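Carboxylesterase (Uncultured bacterium, PDB 5GMX) hydrolyses carboxylic esters as a family VIII carboxylesterase of beta-lactamase-like fold and also acts on oxyimino cephalosporins. Local coordinates at residues A133-Y136 with K140-A143; F348-T353 with A382-L387. All blocks are in the same frame, centred on the assembly; numbering follows the deposited sequence.

In the fold
After strand 10-11 and helix 16-27 the chain adds strands 33-40 and 43-51 to the antiparallel sheet, then enters the helical part of the fold. There contact 1 closes a very short loop, setting the start of helix 138-146 beside helix 132-136 with three residues between the segments. The chain then returns to the sheet, where contact 2 closes a longer loop of 28 residues, tying strand 348-352 to the C-terminal helix 374-385 after strand 357-363 has been added. The two loops follow in series and neither nest nor cross. The centres of contact 1 and contact 2 lie about 37 Å apart, on opposite sides of the chain's centre.

Contact 1. Residues A133-Y136 with K140-A143; sequences ADLY and KLCA
L135 and L141 meet methyl to methyl, CD1 of L135 lying 4.2 Å from CD2 of L141, an ordinary van der Waals distance. The two side chains lie alongside one another with their ends directed alike, so they present one apolar surface to the protein interior. L141 directs its CA-CB bond at the first helix, and its CB also rests 4.0 Å from the backbone O of D134. With CG anti to the backbone N (chi1 -173°), its branched end is carried across to the leucine. L135 starts out from its backbone away from the second helix, and it is the CD1 branch that makes the touch. Leucine suits both buried places, since its branched apolar end can offer one methyl to the partner and other surfaces to the residues behind.

On the more exposed side, the end of the K140 chain approaches D134, with CE 4.4 Å from D134 OD1. The charges do not pair, since NZ stays 5.6 Å from OD1; at most a weak, long-range attraction would be expected. The carboxylate has a nearer task: OD2 accepts a hydrogen bond from the backbone N of E131, just ahead of the helix, taking up an amide at the helix start, where N-H groups lack a carbonyl partner.

Behind the leucines, L135 packs on V163, P246 and W258, the last from helix 256-260, and L141 rests on H167 of helix 165-175. The pair of consecutive helices is thus packed onto two further helices, with the L135 side chain about 10 Å from the bound phenylmethanesulfonic acid.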
loop_
_atom_site.group_PDB
_atom_site.type_symbol
_atom_site.label_atom_id
_atom_site.label_comp_id
_atom_site.label_asym_id
_atom_site.label_seq_id
_atom_site.Cartn_x
_atom_site.Cartn_y
_atom_site.Cartn_z
ATOM N N ALA A 133 5.977 5.119 -19.948
ATOM C CA ALA A 133 5.066 6.155 -20.416
ATOM C C ALA A 133 3.656 5.596 -20.527
ATOM O O ALA A 133 2.682 6.302 -20.271
ATOM C CB ALA A 133 5.526 6.715 -21.759
ATOM N N ASP A 134 3.556 4.323 -20.902
ATOM C CA ASP A 134 2.267 3.652 -20.992
ATOM C C ASP A 134 1.630 3.580 -19.612
ATOM O O ASP A 134 0.426 3.780 -19.457
ATOM C CB ASP A 134 2.424 2.248 -21.571
ATOM C CG ASP A 134 2.991 2.262 -22.971
ATOM O OD1 ASP A 134 2.588 3.142 -23.761
ATOM O OD2 ASP A 134 3.839 1.392 -23.276
ATOM N N LEU A 135 2.456 3.313 -18.609
ATOM C CA LEU A 135 1.996 3.293 -17.228
ATOM C C LEU A 135 1.430 4.646 -16.820
ATOM O O LEU A 135 0.460 4.717 -16.056
ATOM C CB LEU A 135 3.141 2.907 -16.290
ATOM C CG LEU A 135 2.955 1.688 -15.401
ATOM C CD1 LEU A 135 2.514 0.496 -16.231
ATOM C CD2 LEU A 135 4.255 1.389 -14.668
ATOM N N TYR A 136 2.019 5.718 -17.344
ATOM C CA TYR A 136 1.598 7.054 -16.916
ATOM C C TYR A 136 0.301 7.518 -17.595
ATOM O O TYR A 136 -0.333 8.466 -17.141
ATOM C CB TYR A 136 2.719 8.069 -17.154
ATOM C CG TYR A 136 4.033 7.661 -16.524
ATOM C CD1 TYR A 136 4.066 6.771 -15.455
ATOM C CD2 TYR A 136 5.241 8.152 -17.002
ATOM C CE1 TYR A 136 5.255 6.391 -14.879
ATOM C CE2 TYR A 136 6.437 7.777 -16.427
ATOM C CZ TYR A 136 6.438 6.894 -15.367
ATOM O OH TYR A 136 7.620 6.503 -14.789
ATOM N N LYS A 140 -5.641 5.040 -21.006
ATOM C CA LYS A 140 -5.174 4.105 -22.021
ATOM C C LYS A 140 -4.833 2.738 -21.405
ATOM O O LYS A 140 -5.228 1.684 -21.923
ATOM C CB LYS A 140 -3.963 4.692 -22.750
ATOM C CG LYS A 140 -3.430 3.831 -23.871
ATOM C CD LYS A 140 -2.341 4.574 -24.633
ATOM C CE LYS A 140 -1.458 3.616 -25.409
ATOM N NZ LYS A 140 -2.227 2.998 -26.524
ATOM N N LEU A 141 -4.103 2.759 -20.293
ATOM C CA LEU A 141 -3.775 1.524 -19.590
ATOM C C LEU A 141 -5.041 0.805 -19.115
ATOM O O LEU A 141 -5.165 -0.414 -19.264
ATOM C CB LEU A 141 -2.857 1.801 -18.405
ATOM C CG LEU A 141 -2.335 0.528 -17.743
ATOM C CD1 LEU A 141 -1.374 -0.191 -18.673
ATOM C CD2 LEU A 141 -1.659 0.850 -16.424
ATOM N N CYS A 142 -5.979 1.576 -18.564
ATOM C CA CYS A 142 -7.245 1.023 -18.091
ATOM C C CYS A 142 -8.060 0.412 -19.238
ATOM O O CYS A 142 -8.673 -0.653 -19.069
ATOM C CB CYS A 142 -8.058 2.101 -17.362
ATOM S SG CYS A 142 -7.376 2.522 -15.714
ATOM N N ALA A 143 -8.083 1.092 -20.387
ATOM C CA ALA A 143 -8.793 0.583 -21.568
ATOM C C ALA A 143 -8.182 -0.739 -22.001
ATOM O O ALA A 143 -8.895 -1.698 -22.271
ATOM C CB ALA A 143 -8.756 1.590 -22.721
#

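Contact 2. Residues F348-T353 with A382-L387; sequences FGFADT and AAYRCL
The ring of Y384 is met at its edge, near its own plane, by D352 OD2, and the carboxylate is turned only 24° from that plane. The ring of F350 likewise takes Y384 at its edge: CE1 of F350 lies 3.9 Å from Y384 OH, and CZ of F350 lies 4.3 Å from CE2 of Y384. F348 CD2 also sits at the rim of the F350 ring, while the ring of Y332 meets F350 with its plane inclined by about 15°.

The polar link is a very short hydrogen bond, 2.5 Å from Y384 OH to D352 OD2, with the phenol as donor. CG of D352 is anti to the backbone N (chi1 173°), which sends the carboxylate out from the strand towards the helix. Its other oxygen, OD1, accepts from N335 ND2 and from the backbone N of A355, so both oxygens are engaged and the acceptor is held in position. Tyrosine suits the helix end because its long ring spans the gap and carries a hydroxyl to a buried acid; phenylalanine suits the strand, where its apolar edge borders the hydroxyl end of the tyrosine.

With the side chains of both F350 and Y384 resting on L357, the contact fastens the end of the C-terminal helix 374-385 to strands 348-352 and 357-363 of the antiparallel sheet, the helix-on-sheet packing of the serine beta-lactamase and penicillin-binding protein fold.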
loop_
_atom_site.group_PDB
_atom_site.type_symbol
_atom_site.label_atom_id
_atom_site.label_comp_id
_atom_site.label_asym_id
_atom_site.label_seq_id
_atom_site.Cartn_x
_atom_site.Cartn_y
_atom_site.Cartn_z
ATOM N N PHE A 348 6.179 -1.091 5.040
ATOM C CA PHE A 348 4.899 -1.753 5.280
ATOM C C PHE A 348 4.005 -0.897 6.146
ATOM O O PHE A 348 4.450 0.067 6.772
ATOM C CB PHE A 348 5.085 -3.124 5.947
ATOM C CG PHE A 348 5.603 -3.040 7.346
ATOM C CD1 PHE A 348 6.959 -2.957 7.589
ATOM C CD2 PHE A 348 4.728 -3.012 8.427
ATOM C CE1 PHE A 348 7.435 -2.863 8.881
ATOM C CE2 PHE A 348 5.205 -2.915 9.723
ATOM C CZ PHE A 348 6.559 -2.846 9.948
ATOM N N GLY A 349 2.737 -1.273 6.188
ATOM C CA GLY A 349 1.823 -0.687 7.141
ATOM C C GLY A 349 0.796 -1.725 7.518
ATOM O O GLY A 349 0.458 -2.580 6.681
ATOM N N PHE A 350 0.321 -1.689 8.762
ATOM C CA PHE A 350 -0.806 -2.555 9.118
ATOM C C PHE A 350 -1.638 -2.046 10.292
ATOM O O PHE A 350 -1.229 -1.160 11.051
ATOM C CB PHE A 350 -0.327 -3.993 9.405
ATOM C CG PHE A 350 0.418 -4.146 10.694
ATOM C CD1 PHE A 350 -0.262 -4.447 11.869
ATOM C CD2 PHE A 350 1.795 -3.984 10.733
ATOM C CE1 PHE A 350 0.423 -4.588 13.070
ATOM C CE2 PHE A 350 2.493 -4.115 11.931
ATOM C CZ PHE A 350 1.801 -4.418 13.101
ATOM N N ALA A 351 -2.830 -2.614 10.402
ATOM C CA ALA A 351 -3.784 -2.295 11.445
ATOM C C ALA A 351 -4.183 -3.543 12.229
ATOM O O ALA A 351 -4.360 -4.628 11.660
ATOM C CB ALA A 351 -5.012 -1.636 10.848
ATOM N N ASP A 352 -4.356 -3.341 13.532
ATOM C CA ASP A 352 -4.766 -4.354 14.506
ATOM C C ASP A 352 -5.939 -3.772 15.287
ATOM O O ASP A 352 -5.736 -2.942 16.169
ATOM C CB ASP A 352 -3.587 -4.706 15.435
ATOM C CG ASP A 352 -3.975 -5.638 16.608
ATOM O OD1 ASP A 352 -5.176 -5.882 16.858
ATOM O OD2 ASP A 352 -3.053 -6.113 17.316
ATOM N N THR A 353 -7.163 -4.183 14.960
ATOM C CA THR A 353 -8.339 -3.580 15.588
ATOM C C THR A 353 -8.515 -4.001 17.052
ATOM O O THR A 353 -9.213 -3.324 17.810
ATOM C CB THR A 353 -9.645 -3.917 14.832
ATOM O OG1 THR A 353 -9.917 -5.316 14.948
ATOM C CG2 THR A 353 -9.537 -3.537 13.374
ATOM N N ALA A 382 8.915 -5.296 19.434
ATOM C CA ALA A 382 9.091 -4.252 20.444
ATOM C C ALA A 382 7.761 -3.589 20.763
ATOM O O ALA A 382 7.422 -3.396 21.922
ATOM C CB ALA A 382 10.099 -3.222 19.980
ATOM N N ALA A 383 7.009 -3.253 19.720
ATOM C CA ALA A 383 5.734 -2.577 19.885
ATOM C C ALA A 383 4.756 -3.398 20.708
ATOM O O ALA A 383 4.047 -2.847 21.549
ATOM C CB ALA A 383 5.134 -2.254 18.537
ATOM N N TYR A 384 4.701 -4.708 20.471
ATOM C CA TYR A 384 3.746 -5.511 21.233
ATOM C C TYR A 384 4.249 -5.884 22.627
ATOM O O TYR A 384 3.474 -6.366 23.454
ATOM C CB TYR A 384 3.343 -6.763 20.454
ATOM C CG TYR A 384 2.257 -6.459 19.442
ATOM C CD1 TYR A 384 0.916 -6.462 19.815
ATOM C CD2 TYR A 384 2.571 -6.125 18.128
ATOM C CE1 TYR A 384 -0.088 -6.162 18.899
ATOM C CE2 TYR A 384 1.573 -5.832 17.200
ATOM C CZ TYR A 384 0.251 -5.850 17.598
ATOM O OH TYR A 384 -0.735 -5.561 16.696
ATOM N N ARG A 385 5.527 -5.650 22.907
ATOM C CA ARG A 385 5.983 -5.773 24.293
ATOM C C ARG A 385 5.464 -4.651 25.198
ATOM O O ARG A 385 5.410 -4.801 26.418
ATOM C CB ARG A 385 7.506 -5.797 24.353
ATOM C CG ARG A 385 8.099 -7.164 24.163
ATOM C CD ARG A 385 9.570 -7.152 24.499
ATOM N NE ARG A 385 9.846 -6.614 25.829
ATOM C CZ ARG A 385 11.074 -6.338 26.255
ATOM N NH1 ARG A 385 12.101 -6.556 25.446
ATOM N NH2 ARG A 385 11.276 -5.851 27.475
ATOM N N CYS A 386 5.082 -3.529 24.600
ATOM C CA CYS A 386 4.673 -2.353 25.363
ATOM C C CYS A 386 3.185 -2.324 25.708
ATOM O O CYS A 386 2.689 -1.334 26.250
ATOM C CB CYS A 386 5.046 -1.085 24.589
ATOM S SG CYS A 386 6.824 -0.888 24.314
ATOM N N LEU A 387 2.474 -3.404 25.396
ATOM C CA LEU A 387 1.034 -3.466 25.633
ATOM C C LEU A 387 0.691 -4.346 26.834
ATOM O O LEU A 387 0.802 -5.572 26.771
ATOM C CB LEU A 387 0.325 -3.984 24.381
ATOM C CG LEU A 387 0.529 -3.151 23.111
ATOM C CD1 LEU A 387 -0.175 -3.784 21.916
ATOM C CD2 LEU A 387 0.046 -1.730 23.317
#